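PDB 3PMR: amyloid-like protein 1 from Homo sapiens, which forms, through its heparin-binding E2 domain, a dimer by a mode shared with the amyloid precursor protein, probably contributing to cell adhesion. Local coordinates for residues A117-D122 with G185-N190; R135-E140 with Q202-S207. All blocks are in the same frame, centred on the assembly; numbering follows the deposited sequence.

Contact 1: residues A117-D122 with G185-N190; sequences AALQAD and GLLDQN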
loop_
_atom_site.group_PDB
_atom_site.type_symbol
_atom_site.label_atom_id
_atom_site.label_comp_id
_atom_site.label_asym_id
_atom_site.label_seq_id
_atom_site.Cartn_x
_atom_site.Cartn_y
_atom_site.Cartn_z
ATOM N N ALA B 117 15.215 -35.902 4.593
ATOM C CA ALA B 117 15.242 -36.801 5.744
ATOM C C ALA B 117 14.160 -37.862 5.588
ATOM O O ALA B 117 14.403 -39.038 5.827
ATOM C CB ALA B 117 15.019 -36.010 7.026
ATOM N N ALA B 118 12.964 -37.442 5.187
ATOM C CA ALA B 118 11.868 -38.381 4.994
ATOM C C ALA B 118 12.260 -39.447 3.965
ATOM O O ALA B 118 11.943 -40.626 4.129
ATOM C CB ALA B 118 10.621 -37.647 4.538
ATOM N N LEU B 119 12.956 -39.023 2.913
ATOM C CA LEU B 119 13.408 -39.919 1.851
ATOM C C LEU B 119 14.519 -40.883 2.270
ATOM O O LEU B 119 14.595 -42.007 1.770
ATOM C CB LEU B 119 13.920 -39.114 0.659
ATOM C CG LEU B 119 12.922 -38.521 -0.328
ATOM C CD1 LEU B 119 13.698 -37.897 -1.479
ATOM C CD2 LEU B 119 11.998 -39.607 -0.860
ATOM N N GLN B 120 15.379 -40.440 3.180
ATOM C CA GLN B 120 16.502 -41.250 3.629
ATOM C C GLN B 120 16.206 -42.069 4.884
ATOM O O GLN B 120 17.111 -42.667 5.472
ATOM C CB GLN B 120 17.712 -40.350 3.874
ATOM C CG GLN B 120 18.008 -39.420 2.709
ATOM C CD GLN B 120 19.111 -38.424 3.016
ATOM O OE1 GLN B 120 19.209 -37.909 4.134
ATOM N NE2 GLN B 120 19.938 -38.132 2.020
ATOM N N ALA B 121 14.942 -42.095 5.291
ATOM C CA ALA B 121 14.552 -42.843 6.479
ATOM C C ALA B 121 14.562 -44.348 6.203
ATOM O O ALA B 121 14.266 -44.792 5.088
ATOM C CB ALA B 121 13.164 -42.398 6.944
ATOM N N ASP B 122 14.915 -45.127 7.224
ATOM C CA ASP B 122 14.970 -46.580 7.108
ATOM C C ASP B 122 13.816 -47.225 7.872
ATOM O O ASP B 122 13.920 -47.469 9.073
ATOM C CB ASP B 122 16.299 -47.104 7.660
ATOM N N GLY B 185 12.506 -35.550 -8.834
ATOM C CA GLY B 185 13.513 -36.459 -9.347
ATOM C C GLY B 185 14.159 -37.208 -8.195
ATOM O O GLY B 185 14.613 -38.343 -8.346
ATOM N N LEU B 186 14.211 -36.569 -7.032
ATOM C CA LEU B 186 14.790 -37.210 -5.865
ATOM C C LEU B 186 13.871 -38.351 -5.442
ATOM O O LEU B 186 14.335 -39.401 -5.010
ATOM C CB LEU B 186 14.940 -36.205 -4.723
ATOM C CG LEU B 186 16.192 -35.326 -4.729
ATOM C CD1 LEU B 186 15.934 -34.059 -3.934
ATOM C CD2 LEU B 186 17.361 -36.104 -4.151
ATOM N N LEU B 187 12.565 -38.123 -5.582
ATOM C CA LEU B 187 11.538 -39.092 -5.225
ATOM C C LEU B 187 11.503 -40.274 -6.178
ATOM O O LEU B 187 10.997 -41.343 -5.829
ATOM C CB LEU B 187 10.158 -38.426 -5.228
ATOM C CG LEU B 187 8.971 -39.376 -5.032
ATOM C CD1 LEU B 187 9.043 -39.989 -3.634
ATOM C CD2 LEU B 187 7.662 -38.639 -5.217
ATOM N N ASP B 188 12.023 -40.078 -7.386
ATOM C CA ASP B 188 12.036 -41.133 -8.392
ATOM C C ASP B 188 13.183 -42.114 -8.252
ATOM O O ASP B 188 13.249 -43.099 -8.986
ATOM C CB ASP B 188 12.041 -40.535 -9.796
ATOM C CG ASP B 188 10.660 -40.126 -10.249
ATOM O OD1 ASP B 188 9.742 -40.970 -10.161
ATOM O OD2 ASP B 188 10.487 -38.972 -10.690
ATOM N N GLN B 189 14.087 -41.847 -7.316
ATOM C CA GLN B 189 15.207 -42.744 -7.075
ATOM C C GLN B 189 14.696 -43.939 -6.270
ATOM O O GLN B 189 15.408 -44.922 -6.062
ATOM C CB GLN B 189 16.315 -42.007 -6.327
ATOM C CG GLN B 189 17.214 -41.202 -7.255
ATOM C CD GLN B 189 17.914 -40.050 -6.561
ATOM O OE1 GLN B 189 18.341 -40.168 -5.412
ATOM N NE2 GLN B 189 18.047 -38.931 -7.264
ATOM N N ASN B 190 13.448 -43.822 -5.819
ATOM C CA ASN B 190 12.747 -44.862 -5.074
ATOM C C ASN B 190 11.460 -45.078 -5.873
ATOM O O ASN B 190 10.409 -44.520 -5.550
ATOM C CB ASN B 190 12.398 -44.395 -3.659
ATOM C CG ASN B 190 11.762 -45.494 -2.822
ATOM O OD1 ASN B 190 11.244 -46.477 -3.355
ATOM N ND2 ASN B 190 11.789 -45.326 -1.505
HETATM O O HOH W 1 13.537 -43.154 -0.625
#
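L119, on the last turn of helix 64-119, meets L186 and L187 near the end of helix 159-187, and its two methyls divide the work. CD1 approaches the base of L186, 3.9 Å from L186 CB and equally 3.9 Å from L186 O, whereas CD2 lies against a methyl tip, 4.1 Å from L187 CD1. With chi1 near -80°, CG sits opposite the carbonyl carbon, which places the branched end over L186 and L187; the side chain crosses each at about a right angle. The backbones come closest at this point too, L119 CA and L187 CA being 7.4 Å apart. Because helix 64-119 stops at L119 and helix 159-187 near L187, this is an end of the E2 helical bundle; V129, touched by L119 and L187, brings in helix 126-157. The carbonyl of L119 adds a polar link: a water donates to L119 O at 2.9 Å and accepts from N190 ND2 at 2.9 Å, the two bonds opening to about 140° at the water. L119 O and N190 ND2 are themselves 5.4 Å apart, too far for a direct bond. N190 closes a type I turn begun by L187 and is the N-cap of helix 191-207, its OD1 making a weak hydrogen bond to L193 N. At Q120 the backbone leaves helical geometry, with a weak 3.2 Å bond from Q120 N to A117 O.

Contact 2: residues R135-E140 with Q202-S207; sequences RYLRAE and QELLHS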
loop_
_atom_site.group_PDB
_atom_site.type_symbol
_atom_site.label_atom_id
_atom_site.label_comp_id
_atom_site.label_asym_id
_atom_site.label_seq_id
_atom_site.Cartn_x
_atom_site.Cartn_y
_atom_site.Cartn_z
ATOM N N ARG B 135 5.083 -29.708 1.905
ATOM C CA ARG B 135 5.623 -28.526 2.540
ATOM C C ARG B 135 6.653 -27.839 1.638
ATOM O O ARG B 135 6.707 -26.613 1.577
ATOM C CB ARG B 135 6.231 -28.918 3.886
ATOM C CG ARG B 135 6.939 -27.806 4.628
ATOM C CD ARG B 135 6.980 -28.115 6.115
ATOM N NE ARG B 135 8.019 -27.357 6.798
ATOM C CZ ARG B 135 9.247 -27.815 7.016
ATOM N NH1 ARG B 135 9.579 -29.036 6.610
ATOM N NH2 ARG B 135 10.145 -27.057 7.631
ATOM N N TYR B 136 7.459 -28.623 0.931
ATOM C CA TYR B 136 8.464 -28.053 0.033
ATOM C C TYR B 136 7.783 -27.385 -1.164
ATOM O O TYR B 136 8.189 -26.309 -1.598
ATOM C CB TYR B 136 9.423 -29.140 -0.458
ATOM C CG TYR B 136 10.487 -28.635 -1.414
ATOM C CD1 TYR B 136 11.522 -27.803 -0.970
ATOM C CD2 TYR B 136 10.454 -28.981 -2.763
ATOM C CE1 TYR B 136 12.496 -27.333 -1.851
ATOM C CE2 TYR B 136 11.423 -28.512 -3.653
ATOM C CZ TYR B 136 12.439 -27.693 -3.190
ATOM O OH TYR B 136 13.398 -27.240 -4.068
ATOM N N LEU B 137 6.740 -28.022 -1.687
ATOM C CA LEU B 137 6.017 -27.473 -2.829
ATOM C C LEU B 137 5.297 -26.194 -2.426
ATOM O O LEU B 137 5.194 -25.258 -3.212
ATOM C CB LEU B 137 5.013 -28.500 -3.373
ATOM C CG LEU B 137 5.667 -29.748 -3.967
ATOM C CD1 LEU B 137 4.628 -30.698 -4.519
ATOM C CD2 LEU B 137 6.603 -29.315 -5.076
ATOM N N ARG B 138 4.797 -26.148 -1.196
ATOM C CA ARG B 138 4.118 -24.949 -0.734
ATOM C C ARG B 138 5.130 -23.824 -0.535
ATOM O O ARG B 138 4.803 -22.652 -0.706
ATOM C CB ARG B 138 3.354 -25.215 0.563
ATOM C CG ARG B 138 2.196 -26.175 0.372
ATOM C CD ARG B 138 1.147 -26.029 1.461
ATOM N NE ARG B 138 1.588 -25.149 2.540
ATOM N N ALA B 139 6.356 -24.181 -0.169
ATOM C CA ALA B 139 7.398 -23.176 0.006
ATOM C C ALA B 139 7.698 -22.591 -1.384
ATOM O O ALA B 139 7.934 -21.391 -1.526
ATOM C CB ALA B 139 8.644 -23.812 0.591
ATOM N N GLU B 140 7.684 -23.446 -2.407
ATOM C CA GLU B 140 7.948 -22.987 -3.773
ATOM C C GLU B 140 6.789 -22.181 -4.348
ATOM O O GLU B 140 7.004 -21.238 -5.108
ATOM C CB GLU B 140 8.297 -24.166 -4.686
ATOM C CG GLU B 140 9.742 -24.587 -4.513
ATOM C CD GLU B 140 10.693 -23.391 -4.572
ATOM O OE1 GLU B 140 11.402 -23.237 -5.587
ATOM O OE2 GLU B 140 10.724 -22.594 -3.602
ATOM N N GLN B 202 0.323 -35.089 -8.148
ATOM C CA GLN B 202 -0.280 -34.426 -9.295
ATOM C C GLN B 202 -1.340 -33.440 -8.828
ATOM O O GLN B 202 -1.438 -32.326 -9.351
ATOM C CB GLN B 202 -0.909 -35.456 -10.233
ATOM C CG GLN B 202 -0.346 -35.394 -11.651
ATOM C CD GLN B 202 1.156 -35.684 -11.695
ATOM O OE1 GLN B 202 1.587 -36.807 -11.425
ATOM N NE2 GLN B 202 1.962 -34.662 -12.035
ATOM N N GLU B 203 -2.133 -33.857 -7.846
ATOM C CA GLU B 203 -3.177 -32.995 -7.313
ATOM C C GLU B 203 -2.527 -31.764 -6.684
ATOM O O GLU B 203 -3.023 -30.642 -6.826
ATOM C CB GLU B 203 -4.022 -33.743 -6.271
ATOM C CG GLU B 203 -5.196 -32.935 -5.724
ATOM N N LEU B 204 -1.408 -31.976 -5.996
ATOM C CA LEU B 204 -0.686 -30.879 -5.361
ATOM C C LEU B 204 -0.202 -29.882 -6.416
ATOM O O LEU B 204 -0.484 -28.684 -6.327
ATOM C CB LEU B 204 0.523 -31.406 -4.577
ATOM C CG LEU B 204 0.280 -32.360 -3.396
ATOM C CD1 LEU B 204 1.614 -32.853 -2.864
ATOM C CD2 LEU B 204 -0.504 -31.657 -2.292
ATOM N N LEU B 205 0.522 -30.384 -7.413
ATOM C CA LEU B 205 1.058 -29.544 -8.486
ATOM C C LEU B 205 -0.016 -28.768 -9.239
ATOM O O LEU B 205 0.250 -27.684 -9.760
ATOM C CB LEU B 205 1.840 -30.397 -9.487
ATOM C CG LEU B 205 2.991 -31.238 -8.927
ATOM C CD1 LEU B 205 3.534 -32.144 -10.019
ATOM C CD2 LEU B 205 4.092 -30.336 -8.382
ATOM N N HIS B 206 -1.223 -29.323 -9.302
ATOM C CA HIS B 206 -2.328 -28.677 -10.006
ATOM C C HIS B 206 -2.926 -27.527 -9.208
ATOM O O HIS B 206 -3.178 -26.445 -9.741
ATOM C CB HIS B 206 -3.420 -29.705 -10.323
ATOM N N SER B 207 -3.147 -27.766 -7.921
ATOM C CA SER B 207 -3.727 -26.753 -7.050
ATOM C C SER B 207 -2.745 -25.632 -6.724
ATOM O O SER B 207 -3.148 -24.476 -6.561
ATOM C CB SER B 207 -4.226 -27.403 -5.762
ATOM O OG SER B 207 -3.203 -28.167 -5.152
#
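The 3.0 Å bond from A139 N to R135 O closes the helical turn that carries L137 to L204 and L205, a contact that is itself purely apolar. On the facing helix, the bond from H206 N to Q202 O, also 3.0 Å, spans L204 and L205. No hydrogen bond joins the two segments, and 113 Å² of surface is buried between them. A single methyl, L137 CD1, does all the reaching from its side: it lies 3.9 Å from L205 CD2 and 4.1 Å from L204 CD1. It also comes within 4.2 Å of L204 CB, so it rests along the L204 side chain as well as at its tip. L137 is extended at chi2 (-178°), which carries CD1 outward from its helix; the L204 side chain runs at about a right angle to it, while L205 crosses it obliquely. The CB of L205 does not point straight at L137, and the branch with CD2 provides the contact. Backbone separation is 7.8 Å between L137 CA and L205 CA, consistent with close packing of helices 126-157 and 191-207. Helix 126-157 also packs through Y136 on R108 and L112 of helix 64-119, and E140 OE1 forms a salt bridge with R179 NE of helix 159-187. Helix 191-207 thus lies against helix 126-157 through L137, and against helix 159-187 where L205 touches V180.

The segments alternate along the chain, 117-122, 135-140, 185-190 and 202-207, so the two contacts interlock in sequence. Their centres lie about 17 Å apart and their nearest atoms about 7 Å, without touching, on the same side of the chain's centre. Contact 1 joins helix 64-119 to helix 159-187 at their ends; contact 2 joins helix 126-157, which lies between those two in the chain, to the final helix 191-207. Each contact thus joins a different pair of helices, and helix 126-157, through V129, links the two pairs. No other chain of the assembly touches these segments, so in this two-chain assembly the subunits probably meet through other surfaces.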